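Local coordinates for protein tyrocidine synthetase 3 (Brevibacillus brevis, PDB 2JGP) that forms peptide bonds in the nonribosomal synthesis of the antibiotic tyrocidine, the fragment joining a peptidyl carrier domain to the condensation domain of the next module, at residues 21-26 / 41-46; 138-143 / 169-174; 185-190 / 215-220; 275-280 / 413-418; 333-338 / 388-393. One frame throughout, in Å; residues are numbered along the deposited sequence.

Contact 1 (21-26 / 41-46); sequences QVLNVP and SLRAMR. With SO4 (sulfate ion), chain C.
V22 and R43 bring the end of helix 10-23 against the first turns of helix 41-55, their CA atoms 6.6 Å apart, and past L23 the backbone leaves helical geometry at N24 with positive phi. V22 makes its contact with one methyl: CG1, anti to the backbone N (chi1 168°), lies 3.4 Å from R43 O and 3.9 Å from R46 CB. R43 slides past V22 in the opposite direction, bends at chi3 (-76°), and takes its guanidinium across the end of L23, whose CD2 sits over one face, 3.9 Å from R43 NH1. L23 O is near NH1 too, but at an angle too poor for a hydrogen bond. A sulfate, probably from the crystallisation liquor, sits at the guanidinium edge, the sulfur in its plane. R43 NH2 donates to sulfate O3 at 3.2 Å, NE gives weak bonds to O3 and O4, and the backbone R43 N reaches O1 at 2.9 Å with an angle of 163°. H40 ND1 adds another hydrogen bond; the anion lies at the start of helix 41-55, beside S41 of the G-G-H-S motif, the serine that in carrier domains of this family bears phosphopantetheine. V22 also packs on V47 and S50 further along helix 41-55, L23 on F34 and L37 of the intervening loop, and A44 on helix 61-66, within the carrier's helical bundle.

Contact 2 (138-143 / 169-174); sequences AAFQRL and VPFALA
The ring of F171 is approached obliquely by two residues of helix 133-146: CB of F140 comes to CE2 at 3.7 Å and to CZ at 3.9 Å, while CG of Q141 lies 4.0 Å from CD2. F171 holds CG anti to its own backbone N (chi1 176°), which projects the ring from the extended chain at the helix. CB of F140 makes the closest approach; beyond it the ring leads away and meets W237 of helix 227-241 with planes about 40° apart. Q141 runs extended beyond CG, crosses the F171 ring, and sets its amide plane 64° from the ring plane. F171, with the most surface buried here, fixes the loop before edge strand 174-177 against helix 133-146, on that helix's side of the condensation-domain sheet, and also rests on I144 and on V204 of strand 202-210. L173 N bonds to E137 OE2 nearby. Across the contact, however, no hydrogen bond forms: Q141 OE1 and F171 O, 3.6 Å apart, are both acceptors, so cohesion is by apolar packing.

Contact 3 (185-190 / 215-220); sequences ELVSSL and VLFTDM
L190 lies over one face of the F217 ring, its CB 3.9 Å from the centroid and 20° off the normal, a CH-pi contact that forms the tight part. F217 turns CG anti to the backbone N (chi1 170°), which lifts the ring from the strand toward the helix end. Beside it V187 O comes to 3.5 Å from F217 CE1; this carbonyl is buried and has no polar partner in the model. The V187 side chain fits more loosely, CG2 4.4 Å from V215 CG1. Helix 180-189 covers one face of the mixed sheet of the chloramphenicol-acetyltransferase-like N-terminal lobe, while L216 and T218 point to helix 133-146 on the other; strand 213-220 runs straight into the H-H-x-x-x-D-G motif of condensation domains. At the D219 end a water takes the place of direct contact, 2.7 Å from L190 O and 2.5 Å from D219 OD2. D219 is held further by N120 ND2 at OD2 and by M121 N at OD1.

Contact 4 (275-280 / 413-418); sequences YWLQTF and VEKLAI
L416 and L277 bury the most surface here, with K415 next, and together they join the ends of helices 267-279 and 409-415 of the condensation domain. L277 keeps CG beside its backbone N (chi1 -61°), and both of its methyls grip the lysine stem: CD2 lies 3.6 Å from K415 CG, and CD1 lies 3.9 Å from the same atom. K415 crosses L277 at about a right angle, and its bend at chi2 (71°) brings CE to 4.1 Å from L277 CD1. L416 slides past L277 in the opposite direction, their CD2 atoms 4.1 Å apart. Its other methyl, CD1, meets CB of F280 at 4.0 Å; F280 is the first residue after helix 267-279 to leave helical geometry, and its ring leads off toward A376 and R378 of strand 373-379. L416 and F280 share L427 as a further neighbour, and A417 breaks the second helix with positive phi. On the first helix W276 NE1 bonds to H404 O and Y275 stacks on H404 while touching D400, a ligand of the bound sodium ion, so the helix also packs close to the metal site. Every touch across the pair is made by carbon, or by carbon against F280 O, and no hydrogen bond or salt bridge crosses it; K415 contributes its aliphatic stem, and the junction depends on apolar packing.

Contact 5 (333-338 / 388-393); sequences LLAAYN and SEFLQE
F390 and L391, both with CG anti to the backbone N, reach from helix 387-403 to helix 329-345 in the condensation domain; the axes of segments 333-338 and 388-393 pass 9.4 Å apart, their directions 114° apart. F390 presents its ring edge: CE2 stands 3.4 Å from A335 O, and CZ is 3.5 Å from N338 CB, both partners near the ring plane. L391 brings CD1 to 3.6 Å from A335 CB. At this small alanine the CA atoms of A335 and L391 come within 5.6 Å, the closest CA pair of the two segments. N338 crosses F390 at about a right angle, amide and ring planes 61° apart. Its chi1 of -85° swings the amide back along its own helix, where ND2 donates an almost straight bond to L334 O at 2.9 Å, from above the carbonyl plane; N338 N reaches that oxygen from the opposite face. The amide is thereby held beside the ring. N338 and L334 pack on strand 350-356, L334 also on F432 of strand 430-435; from the other helix F390 touches N379 of strand 373-379 and P381 of a loop.

Contacts 3 and 5 are the buried ones, whereas contacts 1, 2 and 4 are partly exposed. Contacts 2 and 3 lie on the two sides of one sheet and meet through it, F140 CZ touching T218 OG1 at 3.8 Å. Contacts 4 and 5 lie in another part of the condensation domain, about 23 Å apart between centres, and draw on helices that follow each other in the chain, 409-415 in contact 4 and 387-403 in contact 5. Contact 1, in the carrier domain, is remote from contacts 2 and 3. Contacts 2, 4 and 5 rest on apolar packing; contact 3 adds a CH-pi contact and a water bridging its edge, and only contact 1 has a bound anion, at a helix start.

Contact 1 (21-26 / 41-46)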
# COMPACT_ATOMS: atom_id res chain seq x y z
N GLN A 21 -26.69 -7.08 3.33
CA GLN A 21 -27.10 -8.39 3.83
C GLN A 21 -28.37 -8.33 4.67
O GLN A 21 -29.31 -9.11 4.45
CB GLN A 21 -25.98 -9.03 4.65
CG GLN A 21 -24.74 -9.38 3.83
CD GLN A 21 -25.05 -10.27 2.64
OE1 GLN A 21 -24.68 -9.97 1.50
NE2 GLN A 21 -25.74 -11.38 2.89
N VAL A 22 -28.41 -7.41 5.62
CA VAL A 22 -29.54 -7.30 6.54
C VAL A 22 -30.81 -6.83 5.83
O VAL A 22 -31.89 -7.39 6.04
CB VAL A 22 -29.22 -6.34 7.70
CG1 VAL A 22 -30.49 -6.01 8.49
CG2 VAL A 22 -28.15 -6.95 8.61
N LEU A 23 -30.68 -5.81 4.98
CA LEU A 23 -31.83 -5.25 4.26
C LEU A 23 -32.20 -6.02 2.99
O LEU A 23 -33.31 -5.86 2.48
CB LEU A 23 -31.58 -3.79 3.88
CG LEU A 23 -31.48 -2.79 5.04
CD1 LEU A 23 -31.07 -1.42 4.52
CD2 LEU A 23 -32.80 -2.72 5.80
N ASN A 24 -31.29 -6.86 2.49
CA ASN A 24 -31.43 -7.50 1.18
C ASN A 24 -31.66 -6.44 0.10
O ASN A 24 -32.59 -6.54 -0.69
CB ASN A 24 -32.56 -8.54 1.18
CG ASN A 24 -32.63 -9.33 -0.12
OD1 ASN A 24 -31.64 -9.43 -0.85
ND2 ASN A 24 -33.80 -9.87 -0.43
N VAL A 25 -30.81 -5.43 0.10
CA VAL A 25 -30.84 -4.39 -0.92
C VAL A 25 -29.42 -4.27 -1.47
O VAL A 25 -28.46 -4.30 -0.69
CB VAL A 25 -31.30 -3.05 -0.32
CG1 VAL A 25 -31.21 -1.95 -1.33
CG2 VAL A 25 -32.74 -3.16 0.20
N PRO A 26 -29.27 -4.17 -2.80
CA PRO A 26 -27.93 -4.10 -3.39
C PRO A 26 -27.35 -2.68 -3.48
O PRO A 26 -28.09 -1.71 -3.50
CB PRO A 26 -28.15 -4.67 -4.79
CG PRO A 26 -29.56 -4.28 -5.13
CD PRO A 26 -30.32 -4.15 -3.83
N SER A 41 -37.05 -0.85 13.21
CA SER A 41 -36.41 -1.23 14.48
C SER A 41 -35.82 -2.64 14.49
O SER A 41 -34.71 -2.84 14.98
CB SER A 41 -37.40 -1.08 15.64
OG SER A 41 -37.98 0.21 15.64
N LEU A 42 -36.57 -3.60 13.96
CA LEU A 42 -36.12 -5.00 13.95
C LEU A 42 -34.81 -5.18 13.18
O LEU A 42 -33.86 -5.77 13.69
CB LEU A 42 -37.21 -5.91 13.36
CG LEU A 42 -36.89 -7.41 13.22
CD1 LEU A 42 -36.42 -8.02 14.54
CD2 LEU A 42 -38.10 -8.16 12.70
N ARG A 43 -34.77 -4.67 11.95
CA ARG A 43 -33.58 -4.83 11.11
C ARG A 43 -32.44 -3.90 11.53
O ARG A 43 -31.28 -4.22 11.29
CB ARG A 43 -33.92 -4.69 9.62
CG ARG A 43 -34.54 -5.97 9.04
CD ARG A 43 -34.74 -5.92 7.53
NE ARG A 43 -35.90 -5.12 7.15
CZ ARG A 43 -36.25 -4.86 5.89
NH1 ARG A 43 -35.54 -5.33 4.87
NH2 ARG A 43 -37.32 -4.12 5.64
N ALA A 44 -32.75 -2.78 12.17
CA ALA A 44 -31.71 -1.93 12.78
C ALA A 44 -30.98 -2.70 13.89
O ALA A 44 -29.75 -2.64 13.98
CB ALA A 44 -32.30 -0.64 13.33
N MET A 45 -31.73 -3.41 14.72
CA MET A 45 -31.14 -4.26 15.75
C MET A 45 -30.30 -5.39 15.15
O MET A 45 -29.26 -5.76 15.71
CB MET A 45 -32.23 -4.81 16.68
CG MET A 45 -32.82 -3.74 17.59
SD MET A 45 -34.06 -4.32 18.75
CE MET A 45 -35.34 -4.91 17.66
N ARG A 46 -30.72 -5.91 14.00
CA ARG A 46 -29.94 -6.91 13.27
C ARG A 46 -28.61 -6.34 12.75
O ARG A 46 -27.60 -7.04 12.75
CB ARG A 46 -30.73 -7.50 12.11
CG ARG A 46 -31.85 -8.43 12.51
CD ARG A 46 -32.69 -8.79 11.30
NE ARG A 46 -33.57 -9.94 11.54
CZ ARG A 46 -34.54 -10.33 10.73
NH1 ARG A 46 -34.80 -9.68 9.59
NH2 ARG A 46 -35.28 -11.38 11.05
S SO4 C . -38.20 -4.25 9.80
O1 SO4 C . -37.16 -3.70 10.66
O2 SO4 C . -39.47 -4.22 10.51
O3 SO4 C . -38.33 -3.43 8.60
O4 SO4 C . -37.88 -5.62 9.41

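Contact 2 (138-143 / 169-174)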
# COMPACT_ATOMS: atom_id res chain seq x y z
N ALA A 138 20.38 20.32 10.90
CA ALA A 138 19.44 20.72 11.95
C ALA A 138 18.01 20.27 11.67
O ALA A 138 17.29 19.89 12.59
CB ALA A 138 19.48 22.23 12.14
N ALA A 139 17.61 20.32 10.40
CA ALA A 139 16.28 19.86 10.00
C ALA A 139 16.13 18.36 10.25
O ALA A 139 15.11 17.91 10.77
CB ALA A 139 16.01 20.19 8.54
N PHE A 140 17.17 17.58 9.91
CA PHE A 140 17.15 16.14 10.19
C PHE A 140 17.14 15.82 11.68
O PHE A 140 16.51 14.86 12.11
CB PHE A 140 18.34 15.44 9.51
CG PHE A 140 18.08 15.08 8.08
CD1 PHE A 140 17.21 14.05 7.75
CD2 PHE A 140 18.71 15.78 7.05
CE1 PHE A 140 16.96 13.72 6.43
CE2 PHE A 140 18.46 15.45 5.72
CZ PHE A 140 17.59 14.42 5.41
N GLN A 141 17.85 16.62 12.47
CA GLN A 141 17.88 16.44 13.92
C GLN A 141 16.48 16.64 14.50
O GLN A 141 16.03 15.87 15.35
CB GLN A 141 18.89 17.38 14.56
CG GLN A 141 20.34 16.95 14.31
CD GLN A 141 21.37 17.94 14.83
OE1 GLN A 141 22.47 17.55 15.21
NE2 GLN A 141 21.03 19.22 14.84
N ARG A 142 15.79 17.67 14.01
CA ARG A 142 14.40 17.92 14.40
C ARG A 142 13.48 16.79 13.95
O ARG A 142 12.61 16.38 14.72
CB ARG A 142 13.91 19.27 13.86
CG ARG A 142 14.48 20.48 14.59
CD ARG A 142 13.75 21.76 14.22
NE ARG A 142 14.09 22.87 15.11
CZ ARG A 142 15.21 23.59 15.06
NH1 ARG A 142 16.15 23.32 14.15
NH2 ARG A 142 15.40 24.58 15.93
N LEU A 143 13.67 16.29 12.73
CA LEU A 143 12.88 15.16 12.23
C LEU A 143 13.04 13.94 13.12
O LEU A 143 12.06 13.26 13.44
CB LEU A 143 13.29 14.77 10.81
CG LEU A 143 12.74 15.55 9.61
CD1 LEU A 143 13.25 14.88 8.33
CD2 LEU A 143 11.22 15.60 9.61
N VAL A 169 19.00 10.51 20.48
CA VAL A 169 19.97 9.70 19.74
C VAL A 169 21.00 10.58 19.03
O VAL A 169 20.69 11.72 18.67
CB VAL A 169 19.27 8.82 18.68
CG1 VAL A 169 18.26 7.89 19.35
CG2 VAL A 169 18.59 9.69 17.61
N PRO A 170 22.22 10.05 18.82
CA PRO A 170 23.25 10.83 18.14
C PRO A 170 23.03 10.85 16.62
O PRO A 170 22.68 9.83 16.03
CB PRO A 170 24.54 10.10 18.49
CG PRO A 170 24.14 8.69 18.70
CD PRO A 170 22.71 8.71 19.20
N PHE A 171 23.23 12.01 16.01
CA PHE A 171 23.15 12.14 14.57
C PHE A 171 24.04 13.28 14.09
O PHE A 171 24.01 14.37 14.65
CB PHE A 171 21.71 12.39 14.11
CG PHE A 171 21.57 12.62 12.63
CD1 PHE A 171 21.35 11.56 11.77
CD2 PHE A 171 21.67 13.90 12.10
CE1 PHE A 171 21.23 11.77 10.40
CE2 PHE A 171 21.56 14.12 10.73
CZ PHE A 171 21.34 13.05 9.89
N ALA A 172 24.84 13.01 13.06
CA ALA A 172 25.58 14.04 12.36
C ALA A 172 25.43 13.86 10.85
O ALA A 172 25.43 12.73 10.35
CB ALA A 172 27.06 14.01 12.75
N LEU A 173 25.28 14.98 10.16
CA LEU A 173 25.30 15.02 8.70
C LEU A 173 26.71 14.71 8.21
O LEU A 173 27.67 15.36 8.65
CB LEU A 173 24.90 16.42 8.20
CG LEU A 173 24.90 16.74 6.70
CD1 LEU A 173 24.39 18.15 6.45
CD2 LEU A 173 26.27 16.59 6.08
N ALA A 174 26.84 13.75 7.31
CA ALA A 174 28.13 13.42 6.69
C ALA A 174 28.34 14.31 5.47
O ALA A 174 27.63 14.20 4.47
CB ALA A 174 28.15 11.96 6.28

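Contact 3 (185-190 / 215-220)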
# COMPACT_ATOMS: atom_id res chain seq x y z
N GLU A 185 28.96 7.31 -8.42
CA GLU A 185 29.43 6.01 -7.92
C GLU A 185 29.27 5.93 -6.40
O GLU A 185 28.87 4.90 -5.87
CB GLU A 185 30.90 5.75 -8.30
CG GLU A 185 31.26 4.29 -8.72
CD GLU A 185 30.21 3.23 -8.39
OE1 GLU A 185 29.58 2.71 -9.34
OE2 GLU A 185 30.00 2.91 -7.19
N LEU A 186 29.58 7.03 -5.71
CA LEU A 186 29.44 7.06 -4.25
C LEU A 186 28.04 6.67 -3.80
O LEU A 186 27.89 5.84 -2.91
CB LEU A 186 29.76 8.45 -3.68
CG LEU A 186 31.17 8.68 -3.15
CD1 LEU A 186 31.22 10.05 -2.49
CD2 LEU A 186 31.59 7.61 -2.16
N VAL A 187 27.04 7.27 -4.44
CA VAL A 187 25.62 7.06 -4.10
C VAL A 187 25.22 5.58 -4.03
O VAL A 187 24.29 5.22 -3.30
CB VAL A 187 24.71 7.80 -5.10
CG1 VAL A 187 23.31 7.23 -5.11
CG2 VAL A 187 24.69 9.29 -4.78
N SER A 188 25.90 4.74 -4.80
CA SER A 188 25.67 3.30 -4.75
C SER A 188 26.45 2.66 -3.60
O SER A 188 25.91 1.83 -2.87
CB SER A 188 26.07 2.66 -6.08
OG SER A 188 25.57 1.34 -6.15
N SER A 189 27.71 3.06 -3.43
CA SER A 189 28.55 2.49 -2.36
C SER A 189 28.11 2.93 -0.96
O SER A 189 28.38 2.24 0.03
CB SER A 189 30.02 2.85 -2.58
OG SER A 189 30.25 4.23 -2.38
N LEU A 190 27.42 4.07 -0.87
CA LEU A 190 26.92 4.57 0.42
C LEU A 190 25.72 3.78 0.95
O LEU A 190 25.35 3.92 2.11
CB LEU A 190 26.58 6.07 0.33
CG LEU A 190 27.76 7.02 0.13
CD1 LEU A 190 27.31 8.46 0.16
CD2 LEU A 190 28.88 6.79 1.16
N VAL A 215 24.27 17.07 -3.87
CA VAL A 215 23.46 15.86 -3.89
C VAL A 215 23.22 15.42 -2.45
O VAL A 215 24.17 15.20 -1.70
CB VAL A 215 24.12 14.71 -4.67
CG1 VAL A 215 23.28 13.43 -4.55
CG2 VAL A 215 24.30 15.11 -6.12
N LEU A 216 21.95 15.33 -2.06
CA LEU A 216 21.58 14.85 -0.74
C LEU A 216 21.27 13.37 -0.81
O LEU A 216 20.30 12.96 -1.45
CB LEU A 216 20.36 15.61 -0.21
CG LEU A 216 19.93 15.32 1.24
CD1 LEU A 216 21.02 15.77 2.22
CD2 LEU A 216 18.62 16.02 1.55
N PHE A 217 22.10 12.56 -0.16
CA PHE A 217 21.87 11.13 -0.07
C PHE A 217 21.26 10.80 1.29
O PHE A 217 21.81 11.15 2.32
CB PHE A 217 23.18 10.37 -0.25
CG PHE A 217 23.07 8.90 0.07
CD1 PHE A 217 22.68 8.00 -0.90
CD2 PHE A 217 23.35 8.43 1.36
CE1 PHE A 217 22.55 6.64 -0.60
CE2 PHE A 217 23.23 7.08 1.66
CZ PHE A 217 22.83 6.19 0.68
N THR A 218 20.12 10.10 1.27
CA THR A 218 19.45 9.69 2.49
C THR A 218 19.15 8.19 2.41
O THR A 218 18.77 7.69 1.35
CB THR A 218 18.14 10.48 2.71
OG1 THR A 218 18.43 11.89 2.73
CG2 THR A 218 17.47 10.07 4.02
N ASP A 219 19.34 7.49 3.52
CA ASP A 219 19.01 6.06 3.57
C ASP A 219 18.43 5.76 4.94
O ASP A 219 18.77 6.41 5.93
CB ASP A 219 20.25 5.21 3.31
CG ASP A 219 19.92 3.77 2.94
OD1 ASP A 219 18.73 3.37 2.95
OD2 ASP A 219 20.86 3.02 2.62
N MET A 220 17.52 4.79 4.98
CA MET A 220 16.91 4.37 6.23
C MET A 220 16.47 2.94 6.08
O MET A 220 16.37 2.43 4.95
CB MET A 220 15.74 5.28 6.62
CG MET A 220 14.52 5.22 5.70
SD MET A 220 13.37 6.61 5.92
CE MET A 220 14.17 7.87 4.92
O HOH W 1 23.16 3.28 3.60

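Contact 4 (275-280 / 413-418)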
# COMPACT_ATOMS: atom_id res chain seq x y z
N TYR A 275 -12.04 -14.67 6.74
CA TYR A 275 -12.31 -14.24 5.37
C TYR A 275 -11.23 -14.75 4.40
O TYR A 275 -11.55 -15.28 3.34
CB TYR A 275 -12.43 -12.71 5.26
CG TYR A 275 -12.52 -12.28 3.82
CD1 TYR A 275 -13.73 -12.32 3.13
CD2 TYR A 275 -11.38 -11.89 3.12
CE1 TYR A 275 -13.81 -11.95 1.80
CE2 TYR A 275 -11.45 -11.53 1.79
CZ TYR A 275 -12.66 -11.55 1.14
OH TYR A 275 -12.71 -11.20 -0.19
N TRP A 276 -9.97 -14.58 4.78
CA TRP A 276 -8.85 -14.93 3.92
C TRP A 276 -8.65 -16.44 3.82
O TRP A 276 -8.32 -16.96 2.75
CB TRP A 276 -7.57 -14.25 4.41
CG TRP A 276 -7.65 -12.77 4.24
CD1 TRP A 276 -7.79 -11.84 5.22
CD2 TRP A 276 -7.65 -12.06 3.00
NE1 TRP A 276 -7.85 -10.58 4.67
CE2 TRP A 276 -7.76 -10.68 3.31
CE3 TRP A 276 -7.55 -12.44 1.66
CZ2 TRP A 276 -7.78 -9.69 2.33
CZ3 TRP A 276 -7.56 -11.46 0.68
CH2 TRP A 276 -7.67 -10.10 1.02
N LEU A 277 -8.87 -17.15 4.92
CA LEU A 277 -8.74 -18.60 4.93
C LEU A 277 -9.81 -19.23 4.04
O LEU A 277 -9.53 -20.17 3.30
CB LEU A 277 -8.81 -19.15 6.36
CG LEU A 277 -7.71 -18.65 7.30
CD1 LEU A 277 -7.75 -19.40 8.62
CD2 LEU A 277 -6.33 -18.75 6.66
N GLN A 278 -11.03 -18.70 4.11
CA GLN A 278 -12.13 -19.12 3.23
C GLN A 278 -11.80 -18.84 1.77
O GLN A 278 -11.94 -19.71 0.92
CB GLN A 278 -13.43 -18.38 3.60
CG GLN A 278 -14.07 -18.84 4.90
CD GLN A 278 -15.02 -17.81 5.53
OE1 GLN A 278 -15.46 -17.98 6.66
NE2 GLN A 278 -15.31 -16.73 4.80
N THR A 279 -11.35 -17.61 1.49
CA THR A 279 -11.02 -17.19 0.13
C THR A 279 -10.02 -18.12 -0.56
O THR A 279 -10.13 -18.37 -1.76
CB THR A 279 -10.47 -15.73 0.11
OG1 THR A 279 -11.50 -14.82 0.53
CG2 THR A 279 -9.99 -15.34 -1.29
N PHE A 280 -9.06 -18.65 0.20
CA PHE A 280 -8.02 -19.53 -0.35
C PHE A 280 -8.09 -20.96 0.20
O PHE A 280 -7.07 -21.65 0.32
CB PHE A 280 -6.63 -18.93 -0.08
CG PHE A 280 -6.43 -17.58 -0.72
CD1 PHE A 280 -6.40 -16.43 0.05
CD2 PHE A 280 -6.29 -17.47 -2.09
CE1 PHE A 280 -6.22 -15.19 -0.55
CE2 PHE A 280 -6.12 -16.24 -2.69
CZ PHE A 280 -6.08 -15.10 -1.92
N VAL A 413 0.24 -16.26 4.99
CA VAL A 413 1.21 -17.15 4.35
C VAL A 413 1.52 -18.37 5.23
O VAL A 413 1.53 -19.50 4.74
CB VAL A 413 2.53 -16.41 4.02
CG1 VAL A 413 3.65 -17.41 3.71
CG2 VAL A 413 2.31 -15.44 2.86
N GLU A 414 1.75 -18.12 6.51
CA GLU A 414 2.05 -19.19 7.46
C GLU A 414 0.82 -20.06 7.75
O GLU A 414 0.94 -21.28 7.89
CB GLU A 414 2.62 -18.62 8.76
CG GLU A 414 3.98 -17.94 8.60
CD GLU A 414 5.09 -18.92 8.24
OE1 GLU A 414 5.98 -18.55 7.44
OE2 GLU A 414 5.09 -20.06 8.75
N LYS A 415 -0.35 -19.43 7.84
CA LYS A 415 -1.58 -20.14 8.18
C LYS A 415 -2.06 -21.06 7.05
O LYS A 415 -2.68 -22.09 7.32
CB LYS A 415 -2.69 -19.14 8.53
CG LYS A 415 -3.93 -19.75 9.18
CD LYS A 415 -3.65 -20.22 10.59
CE LYS A 415 -4.93 -20.63 11.30
NZ LYS A 415 -4.75 -20.68 12.78
N LEU A 416 -1.77 -20.69 5.81
CA LEU A 416 -2.16 -21.50 4.65
C LEU A 416 -1.22 -22.69 4.40
O LEU A 416 -1.44 -23.46 3.46
CB LEU A 416 -2.23 -20.63 3.39
CG LEU A 416 -3.40 -19.66 3.31
CD1 LEU A 416 -3.26 -18.75 2.09
CD2 LEU A 416 -4.73 -20.40 3.26
N ALA A 417 -0.20 -22.84 5.23
CA ALA A 417 0.86 -23.82 5.00
C ALA A 417 1.63 -23.38 3.75
O ALA A 417 1.98 -22.20 3.64
CB ALA A 417 0.30 -25.24 4.85
N ILE A 418 1.87 -24.28 2.80
CA ILE A 418 2.74 -23.95 1.67
C ILE A 418 2.42 -24.70 0.37
O ILE A 418 2.14 -25.90 0.36
CB ILE A 418 4.23 -24.19 2.07
CG1 ILE A 418 4.87 -22.88 2.54
CG2 ILE A 418 5.03 -24.79 0.92
CD1 ILE A 418 6.16 -23.08 3.32

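Contact 5 (333-338 / 388-393)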
# COMPACT_ATOMS: atom_id res chain seq x y z
N LEU A 333 -9.17 -0.69 -13.82
CA LEU A 333 -7.83 -1.08 -14.27
C LEU A 333 -7.41 -2.46 -13.73
O LEU A 333 -6.82 -3.26 -14.46
CB LEU A 333 -6.81 -0.03 -13.85
CG LEU A 333 -7.00 1.37 -14.42
CD1 LEU A 333 -5.99 2.32 -13.79
CD2 LEU A 333 -6.89 1.37 -15.93
N LEU A 334 -7.71 -2.73 -12.46
CA LEU A 334 -7.43 -4.05 -11.90
C LEU A 334 -8.22 -5.12 -12.64
O LEU A 334 -7.70 -6.20 -12.93
CB LEU A 334 -7.77 -4.10 -10.40
CG LEU A 334 -7.59 -5.45 -9.70
CD1 LEU A 334 -6.15 -5.98 -9.85
CD2 LEU A 334 -7.99 -5.33 -8.24
N ALA A 335 -9.48 -4.82 -12.94
CA ALA A 335 -10.32 -5.71 -13.71
C ALA A 335 -9.71 -5.97 -15.09
O ALA A 335 -9.60 -7.11 -15.52
CB ALA A 335 -11.73 -5.13 -13.84
N ALA A 336 -9.32 -4.90 -15.78
CA ALA A 336 -8.69 -5.00 -17.10
C ALA A 336 -7.37 -5.78 -17.03
O ALA A 336 -7.03 -6.54 -17.93
CB ALA A 336 -8.44 -3.61 -17.70
N TYR A 337 -6.64 -5.59 -15.94
CA TYR A 337 -5.39 -6.29 -15.75
C TYR A 337 -5.64 -7.79 -15.59
O TYR A 337 -4.94 -8.61 -16.19
CB TYR A 337 -4.62 -5.71 -14.55
CG TYR A 337 -3.26 -6.32 -14.34
CD1 TYR A 337 -2.30 -6.29 -15.35
CD2 TYR A 337 -2.93 -6.93 -13.14
CE1 TYR A 337 -1.04 -6.85 -15.16
CE2 TYR A 337 -1.67 -7.50 -12.95
CZ TYR A 337 -0.74 -7.45 -13.96
OH TYR A 337 0.51 -8.02 -13.78
N ASN A 338 -6.66 -8.16 -14.82
CA ASN A 338 -7.04 -9.58 -14.69
C ASN A 338 -7.40 -10.26 -16.02
O ASN A 338 -7.04 -11.42 -16.24
CB ASN A 338 -8.19 -9.76 -13.70
CG ASN A 338 -7.72 -9.87 -12.28
OD1 ASN A 338 -7.61 -10.97 -11.74
ND2 ASN A 338 -7.43 -8.74 -11.66
N SER A 388 -18.66 -6.25 -17.65
CA SER A 388 -19.46 -5.53 -16.67
C SER A 388 -19.68 -6.34 -15.39
O SER A 388 -19.45 -5.84 -14.28
CB SER A 388 -20.81 -5.12 -17.28
OG SER A 388 -21.57 -4.37 -16.34
N GLU A 389 -20.08 -7.60 -15.53
CA GLU A 389 -20.33 -8.43 -14.35
C GLU A 389 -19.02 -8.85 -13.66
O GLU A 389 -18.97 -8.93 -12.44
CB GLU A 389 -21.19 -9.66 -14.68
CG GLU A 389 -20.46 -10.79 -15.36
CD GLU A 389 -21.40 -11.94 -15.70
OE1 GLU A 389 -21.53 -12.26 -16.90
OE2 GLU A 389 -22.01 -12.49 -14.76
N PHE A 390 -17.98 -9.10 -14.45
CA PHE A 390 -16.65 -9.40 -13.90
C PHE A 390 -16.12 -8.22 -13.09
O PHE A 390 -15.60 -8.40 -11.98
CB PHE A 390 -15.65 -9.75 -15.00
CG PHE A 390 -14.25 -9.97 -14.49
CD1 PHE A 390 -13.98 -11.01 -13.61
CD2 PHE A 390 -13.22 -9.11 -14.84
CE1 PHE A 390 -12.70 -11.21 -13.12
CE2 PHE A 390 -11.93 -9.30 -14.35
CZ PHE A 390 -11.68 -10.35 -13.48
N LEU A 391 -16.26 -7.02 -13.64
CA LEU A 391 -15.86 -5.80 -12.94
C LEU A 391 -16.58 -5.65 -11.60
O LEU A 391 -15.99 -5.20 -10.62
CB LEU A 391 -16.09 -4.57 -13.81
CG LEU A 391 -15.87 -3.21 -13.12
CD1 LEU A 391 -14.44 -3.09 -12.61
CD2 LEU A 391 -16.21 -2.06 -14.06
N GLN A 392 -17.86 -6.01 -11.56
CA GLN A 392 -18.60 -5.97 -10.32
C GLN A 392 -18.07 -7.01 -9.32
O GLN A 392 -18.09 -6.76 -8.12
CB GLN A 392 -20.09 -6.18 -10.57
CG GLN A 392 -20.72 -5.01 -11.31
CD GLN A 392 -20.62 -3.70 -10.55
OE1 GLN A 392 -20.90 -3.64 -9.35
NE2 GLN A 392 -20.20 -2.64 -11.24
N GLU A 393 -17.60 -8.15 -9.82
CA GLU A 393 -16.96 -9.14 -8.95
C GLU A 393 -15.68 -8.56 -8.35
O GLU A 393 -15.42 -8.70 -7.16
CB GLU A 393 -16.67 -10.43 -9.70
CG GLU A 393 -17.92 -11.15 -10.20
CD GLU A 393 -17.59 -12.44 -10.93
OE1 GLU A 393 -16.39 -12.70 -11.18
OE2 GLU A 393 -18.53 -13.18 -11.26